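Local coordinates for regulatory protein ASNC (Escherichia coli, PDB 2CG4), which activates transcription of asnA, regulates transcription of its own gene and represses gidA expression at a post-transcriptional level, at the interface of chains A and B and the interface of chains A and C. Numbering follows the deposited sequence. Chains: chain A/B/C, Regulatory protein ASNC.

Contact 1: the interface of chains A and B. Residues chain A 143-148; chain B 95-99.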
ATOM      1  N   GLN A 143       9.473   1.264  21.610  1.00 29.00           N
ATOM      2  CA  GLN A 143       9.040   1.883  22.849  1.00 28.73           C
ATOM      3  C   GLN A 143       7.630   1.360  23.132  1.00 28.50           C
ATOM      4  O   GLN A 143       6.821   1.222  22.213  1.00 27.57           O
ATOM      5  CB  GLN A 143       9.042   3.416  22.699  1.00 28.66           C
ATOM      6  CG  GLN A 143       9.206   4.191  24.005  1.00 30.44           C
ATOM      7  CD  GLN A 143       9.104   5.709  23.832  1.00 31.47           C
ATOM      8  OE1 GLN A 143       8.080   6.321  24.165  1.00 35.54           O
ATOM      9  NE2 GLN A 143      10.170   6.323  23.324  1.00 31.48           N
ATOM     10  N   ASN A 144       7.347   1.052  24.396  1.00 29.02           N
ATOM     11  CA  ASN A 144       6.020   0.618  24.828  1.00 28.07           C
ATOM     12  C   ASN A 144       5.512   1.385  26.041  1.00 27.90           C
ATOM     13  O   ASN A 144       5.374   0.803  27.111  1.00 28.98           O
ATOM     14  CB  ASN A 144       6.035  -0.877  25.167  1.00 30.03           C
ATOM     15  CG  ASN A 144       4.742  -1.342  25.813  1.00 30.87           C
ATOM     16  OD1 ASN A 144       3.655  -0.890  25.454  1.00 38.18           O
ATOM     17  ND2 ASN A 144       4.853  -2.238  26.771  1.00 31.60           N
ATOM     18  N   PRO A 145       5.216   2.688  25.873  1.00 27.36           N
ATOM     19  CA  PRO A 145       4.988   3.634  26.971  1.00 27.18           C
ATOM     20  C   PRO A 145       3.719   3.379  27.809  1.00 28.99           C
ATOM     21  O   PRO A 145       3.737   3.582  29.029  1.00 30.59           O
ATOM     22  CB  PRO A 145       4.866   4.980  26.250  1.00 27.56           C
ATOM     23  CG  PRO A 145       4.411   4.632  24.857  1.00 25.27           C
ATOM     24  CD  PRO A 145       5.079   3.330  24.550  1.00 26.71           C
ATOM     25  N   ILE A 146       2.626   2.977  27.162  1.00 28.02           N
ATOM     26  CA  ILE A 146       1.390   2.623  27.865  1.00 25.18           C
ATOM     27  C   ILE A 146       1.197   1.102  27.841  1.00 26.81           C
ATOM     28  O   ILE A 146       1.098   0.489  26.784  1.00 23.83           O
ATOM     29  CB  ILE A 146       0.166   3.307  27.246  1.00 23.78           C
ATOM     30  CG1 ILE A 146       0.284   4.836  27.353  1.00 26.90           C
ATOM     31  CG2 ILE A 146      -1.119   2.823  27.933  1.00 23.99           C
ATOM     32  CD1 ILE A 146      -0.714   5.610  26.485  1.00 23.07           C
ATOM     33  N   MET A 147       1.176   0.495  29.018  1.00 29.40           N
ATOM     34  CA  MET A 147       0.617  -0.829  29.154  1.00 32.99           C
ATOM     35  C   MET A 147      -0.216  -0.911  30.419  1.00 33.74           C
ATOM     36  O   MET A 147       0.296  -0.783  31.535  1.00 33.67           O
ATOM     37  CB  MET A 147       1.704  -1.907  29.113  1.00 33.78           C
ATOM     38  CG  MET A 147       1.984  -2.411  27.692  1.00 40.92           C
ATOM     39  SD  MET A 147       1.360  -4.077  27.354  1.00 50.84           S
ATOM     40  CE  MET A 147      -0.023  -4.178  28.492  1.00 44.65           C
ATOM     41  N   ARG A 148      -1.514  -1.106  30.228  1.00 33.61           N
ATOM     42  CA  ARG A 148      -2.430  -1.230  31.338  1.00 33.23           C
ATOM     43  C   ARG A 148      -3.630  -2.066  30.929  1.00 34.21           C
ATOM     44  O   ARG A 148      -3.545  -2.919  30.044  1.00 32.67           O
ATOM     45  CB  ARG A 148      -2.880   0.155  31.803  1.00 31.94           C
ATOM     46  CG  ARG A 148      -3.559   0.976  30.713  1.00 31.44           C
ATOM     47  CD  ARG A 148      -3.601   2.445  31.059  1.00 24.23           C
ATOM     48  NE  ARG A 148      -4.146   3.241  29.971  1.00 24.21           N
ATOM     49  CZ  ARG A 148      -3.973   4.559  29.856  1.00 24.41           C
ATOM     50  NH1 ARG A 148      -3.261   5.205  30.762  1.00 18.47           N
ATOM     51  NH2 ARG A 148      -4.504   5.235  28.834  1.00 15.01           N
TER
ATOM     52  N   VAL B  95      -7.860   3.436  25.819  1.00 30.53           N
ATOM     53  CA  VAL B  95      -6.535   3.031  25.360  1.00 27.01           C
ATOM     54  C   VAL B  95      -5.806   2.226  26.427  1.00 27.26           C
ATOM     55  O   VAL B  95      -5.318   2.794  27.408  1.00 27.00           O
ATOM     56  CB  VAL B  95      -5.661   4.246  25.047  1.00 28.61           C
ATOM     57  CG1 VAL B  95      -4.271   3.798  24.609  1.00 27.35           C
ATOM     58  CG2 VAL B  95      -6.312   5.135  23.993  1.00 25.04           C
ATOM     59  N   THR B  96      -5.713   0.909  26.225  1.00 24.61           N
ATOM     60  CA  THR B  96      -5.031   0.047  27.164  1.00 23.34           C
ATOM     61  C   THR B  96      -3.530  -0.170  26.883  1.00 23.70           C
ATOM     62  O   THR B  96      -2.775  -0.558  27.776  1.00 24.17           O
ATOM     63  CB  THR B  96      -5.759  -1.299  27.300  1.00 25.55           C
ATOM     64  OG1 THR B  96      -5.786  -1.975  26.035  1.00 26.04           O
ATOM     65  CG2 THR B  96      -7.184  -1.068  27.787  1.00 25.42           C
ATOM     66  N   GLU B  97      -3.083   0.090  25.660  1.00 21.57           N
ATOM     67  CA  GLU B  97      -1.689  -0.153  25.317  1.00 20.66           C
ATOM     68  C   GLU B  97      -1.272   0.793  24.220  1.00 19.85           C
ATOM     69  O   GLU B  97      -2.094   1.228  23.434  1.00 19.77           O
ATOM     70  CB  GLU B  97      -1.497  -1.587  24.814  1.00 20.61           C
ATOM     71  CG  GLU B  97      -2.138  -2.644  25.670  1.00 22.95           C
ATOM     72  CD  GLU B  97      -1.790  -4.050  25.210  1.00 30.50           C
ATOM     73  OE1 GLU B  97      -1.269  -4.206  24.083  1.00 29.59           O
ATOM     74  OE2 GLU B  97      -2.043  -5.002  25.982  1.00 37.55           O
ATOM     75  N   ALA B  98       0.013   1.092  24.136  1.00 19.51           N
ATOM     76  CA  ALA B  98       0.482   1.965  23.067  1.00 21.37           C
ATOM     77  C   ALA B  98       1.921   1.650  22.782  1.00 22.44           C
ATOM     78  O   ALA B  98       2.696   1.379  23.703  1.00 23.03           O
ATOM     79  CB  ALA B  98       0.316   3.458  23.440  1.00 19.83           C
ATOM     80  N   TYR B  99       2.271   1.675  21.502  1.00 23.16           N
ATOM     81  CA  TYR B  99       3.593   1.291  21.072  1.00 24.57           C
ATOM     82  C   TYR B  99       4.108   2.270  20.044  1.00 25.90           C
ATOM     83  O   TYR B  99       3.371   2.714  19.156  1.00 26.82           O
ATOM     84  CB  TYR B  99       3.566  -0.101  20.438  1.00 24.83           C
ATOM     85  CG  TYR B  99       3.000  -1.187  21.317  1.00 25.61           C
ATOM     86  CD1 TYR B  99       1.651  -1.529  21.249  1.00 28.71           C
ATOM     87  CD2 TYR B  99       3.814  -1.884  22.212  1.00 24.28           C
ATOM     88  CE1 TYR B  99       1.121  -2.544  22.043  1.00 28.31           C
ATOM     89  CE2 TYR B  99       3.296  -2.895  23.005  1.00 25.38           C
ATOM     90  CZ  TYR B  99       1.948  -3.217  22.918  1.00 25.98           C
ATOM     91  OH  TYR B  99       1.428  -4.217  23.703  1.00 25.81           O
TER
HETATM   92  O   HOH W   1      -3.192  -4.979  28.482  1.00 50.03           O

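Contact 2: the interface of chains A and C. Residues chain A 78-80, 100; chain C 128-129, 133-135.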
ATOM      1  N   SER A  78      -3.684 -18.876   1.170  1.00 30.89           N
ATOM      2  CA  SER A  78      -5.113 -18.853   0.938  1.00 31.69           C
ATOM      3  C   SER A  78      -5.820 -18.776   2.291  1.00 31.67           C
ATOM      4  O   SER A  78      -5.304 -19.258   3.298  1.00 31.95           O
ATOM      5  CB  SER A  78      -5.537 -20.098   0.144  1.00 33.24           C
ATOM      6  OG  SER A  78      -5.896 -21.176   0.990  1.00 34.31           O
ATOM      7  N   ALA A  79      -6.989 -18.146   2.316  1.00 33.26           N
ATOM      8  CA  ALA A  79      -7.580 -17.660   3.568  1.00 33.31           C
ATOM      9  C   ALA A  79      -8.151 -18.784   4.408  1.00 34.07           C
ATOM     10  O   ALA A  79      -8.176 -18.693   5.643  1.00 33.66           O
ATOM     11  CB  ALA A  79      -8.650 -16.634   3.279  1.00 32.89           C
ATOM     12  N   LYS A  80      -8.613 -19.841   3.738  1.00 35.60           N
ATOM     13  CA  LYS A  80      -9.144 -21.022   4.431  1.00 37.90           C
ATOM     14  C   LYS A  80      -8.096 -21.669   5.333  1.00 37.92           C
ATOM     15  O   LYS A  80      -8.406 -22.578   6.101  1.00 39.54           O
ATOM     16  CB  LYS A  80      -9.685 -22.051   3.431  1.00 38.25           C
ATOM     17  CG  LYS A  80      -8.681 -22.473   2.383  1.00 40.05           C
ATOM     18  CD  LYS A  80      -8.918 -23.893   1.928  1.00 46.99           C
ATOM     19  CE  LYS A  80      -7.660 -24.466   1.289  1.00 50.87           C
ATOM     20  NZ  LYS A  80      -7.279 -23.736   0.043  1.00 52.94           N
ATOM     21  N   TYR A 100      -7.450 -12.545  15.148  1.00 26.71           N
ATOM     22  CA  TYR A 100      -8.026 -12.578  13.819  1.00 26.88           C
ATOM     23  C   TYR A 100      -8.652 -11.223  13.609  1.00 25.59           C
ATOM     24  O   TYR A 100      -9.682 -10.929  14.205  1.00 25.11           O
ATOM     25  CB  TYR A 100      -9.089 -13.674  13.751  1.00 26.70           C
ATOM     26  CG  TYR A 100      -9.777 -13.789  12.428  1.00 28.70           C
ATOM     27  CD1 TYR A 100      -9.255 -14.593  11.419  1.00 31.00           C
ATOM     28  CD2 TYR A 100     -10.962 -13.107  12.180  1.00 27.48           C
ATOM     29  CE1 TYR A 100      -9.901 -14.701  10.196  1.00 31.89           C
ATOM     30  CE2 TYR A 100     -11.603 -13.202  10.971  1.00 25.76           C
ATOM     31  CZ  TYR A 100     -11.075 -13.994   9.983  1.00 28.93           C
ATOM     32  OH  TYR A 100     -11.725 -14.086   8.772  1.00 31.43           O
TER
ATOM     33  N   GLN C 128     -14.564 -17.259   3.510  1.00 28.27           N
ATOM     34  CA  GLN C 128     -13.143 -17.579   3.433  1.00 28.41           C
ATOM     35  C   GLN C 128     -12.912 -19.042   3.055  1.00 29.88           C
ATOM     36  O   GLN C 128     -11.794 -19.440   2.682  1.00 29.10           O
ATOM     37  CB  GLN C 128     -12.518 -17.324   4.793  1.00 28.27           C
ATOM     38  CG  GLN C 128     -11.157 -16.710   4.759  1.00 29.42           C
ATOM     39  CD  GLN C 128     -11.001 -15.603   5.787  1.00 27.70           C
ATOM     40  OE1 GLN C 128     -10.770 -14.452   5.436  1.00 27.34           O
ATOM     41  NE2 GLN C 128     -11.124 -15.952   7.062  1.00 28.77           N
ATOM     42  N   THR C 129     -13.963 -19.845   3.187  1.00 30.02           N
ATOM     43  CA  THR C 129     -13.900 -21.244   2.790  1.00 32.16           C
ATOM     44  C   THR C 129     -14.043 -21.351   1.281  1.00 33.24           C
ATOM     45  O   THR C 129     -13.687 -22.369   0.710  1.00 35.52           O
ATOM     46  CB  THR C 129     -14.982 -22.113   3.486  1.00 31.08           C
ATOM     47  OG1 THR C 129     -16.263 -21.480   3.375  1.00 34.61           O
ATOM     48  CG2 THR C 129     -14.651 -22.312   4.957  1.00 31.18           C
ATOM     49  N   ILE C 133     -10.505 -17.951  -3.058  1.00 33.11           N
ATOM     50  CA  ILE C 133     -10.230 -16.706  -2.344  1.00 32.99           C
ATOM     51  C   ILE C 133      -8.883 -16.800  -1.630  1.00 33.54           C
ATOM     52  O   ILE C 133      -8.632 -17.736  -0.861  1.00 33.83           O
ATOM     53  CB  ILE C 133     -11.373 -16.367  -1.355  1.00 32.23           C
ATOM     54  CG1 ILE C 133     -12.528 -15.695  -2.098  1.00 31.75           C
ATOM     55  CG2 ILE C 133     -10.889 -15.482  -0.242  1.00 33.42           C
ATOM     56  CD1 ILE C 133     -13.853 -15.724  -1.356  1.00 25.26           C
ATOM     57  N   GLN C 134      -8.005 -15.842  -1.905  1.00 33.47           N
ATOM     58  CA  GLN C 134      -6.698 -15.821  -1.265  1.00 34.30           C
ATOM     59  C   GLN C 134      -6.735 -14.974   0.001  1.00 33.60           C
ATOM     60  O   GLN C 134      -6.252 -15.400   1.051  1.00 34.63           O
ATOM     61  CB  GLN C 134      -5.604 -15.339  -2.230  1.00 34.28           C
ATOM     62  CG  GLN C 134      -4.832 -14.132  -1.739  1.00 37.92           C
ATOM     63  CD  GLN C 134      -3.432 -14.042  -2.313  1.00 44.44           C
ATOM     64  OE1 GLN C 134      -2.450 -14.098  -1.563  1.00 52.40           O
ATOM     65  NE2 GLN C 134      -3.324 -13.886  -3.642  1.00 40.08           N
ATOM     66  N   SER C 135      -7.323 -13.784  -0.094  1.00 32.73           N
ATOM     67  CA  SER C 135      -7.512 -12.938   1.090  1.00 30.82           C
ATOM     68  C   SER C 135      -8.798 -12.128   1.024  1.00 28.05           C
ATOM     69  O   SER C 135      -9.336 -11.886  -0.055  1.00 27.27           O
ATOM     70  CB  SER C 135      -6.312 -12.013   1.295  1.00 30.16           C
ATOM     71  OG  SER C 135      -6.050 -11.255   0.128  1.00 36.73           O
TER
HETATM   72  O   HOH W   2     -10.161 -18.652   7.305  1.00 36.76           O

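Contact 1: the interface of chains A and B
A:Arg148 lies against the backbone of B:Val95 and B:Thr96 and grips it with both main chain and side chain. Its guanidinium takes the carbonyl oxygen of B:Val95 side-on: NE and NH2 each donate to that one O, both at 2.9 Å, and the oxygen sits in the guanidinium plane, at its edge. Two donors on one acceptor should fix the rotation of the flat group, and CG2 of A:Ile146 sits over one face near its rim, 3.7 Å above the plane. The backbone N of A:Arg148 adds a bond to B:Thr96 O at 2.8 Å, and B:Ala98 N donates to A:Ile146 O at 2.9 Å.

Side chains fill in around this backbone pairing. A:Ile146 lays CB and CD1 against the methyl of B:Ala98. A:Asn144, with CG anti to the backbone N (chi1 172°), runs alongside B:Tyr99, amide and ring planes 17° apart, and its CG comes 3.5 Å from CE2. A:Met147, bent at chi2 and chi3, lies beside the B:Glu97 carboxylate. That carboxylate is held in turn by B:Tyr99 OH, which meets OE1 at 2.7 Å from above its plane, while a water links OE2 to A:Arg148 O. The patch is an antiparallel pairing of strand 143-147 of A with strand 95-100 of B, joining the ligand-binding domains of two subunits across a two-fold axis.

Contact 2: the interface of chains A and C
A:Tyr100 and C:Gln128 reach toward each other tip to tip, phenol against carboxamide. The amide nitrogen NE2 of C:Gln128 donates to the phenolic OH of A:Tyr100 at 2.6 Å, with 149° at the hydrogen. NE2 lies at the edge of the tyrosine ring, in its plane, while the amide plane is turned 69° from the ring, so the two flat groups do not stack. The hydroxyl is tilted 19° out of the amide plane. With CG anti to the backbone N, the tyrosine ring extends from its strand and carries OH out to chain C; a bend at chi2 of the glutamine brings NE2 to meet it.

The stem of C:Gln128 passes beside the methyl of A:Ala79. The approach of CG to CB there is modelled too close and is doubtful, but CB also lies 3.6 Å from CD of C:Gln128. Next along the short 3-10 helix 79-81, A:Lys80 brings CB to 3.4 Å from the backbone O of C:Gln128. Its chain then turns back within its own subunit, NZ donating to A:Ser78 OG at 3.1 Å. A:Ser78 and A:Ala79 also border the start of strand 133-140 of C, with A:Ser78 CA 4.1 Å from C:Gln134 CA. The patch is small and probably serves to join dimers in the octamer. A water bridges the subunits, 2.9 Å from C:Gln128 NE2 and 2.6 Å from the backbone O of A:Ala79.

The C-alpha centres of contact 1 and contact 2 lie about 31 Å apart, and chain A takes part in both. They share one element: the strand that starts at residue 95 (95-100 in B, 95-101 in A) supplies the B side of contact 1 through residues 95-99 and the A side of contact 2 through A:Tyr100. Because contact 1 is two-fold symmetric, the same strand of each subunit can pair within the dimer and reach a neighbouring subunit with its next residue. Contact 2 lacks an exact two-fold and, in the deposited assembly of eight copies, may connect neighbouring dimers. Residue 100 also belongs to the asparagine pocket, so effector binding could plausibly be felt at contact 2.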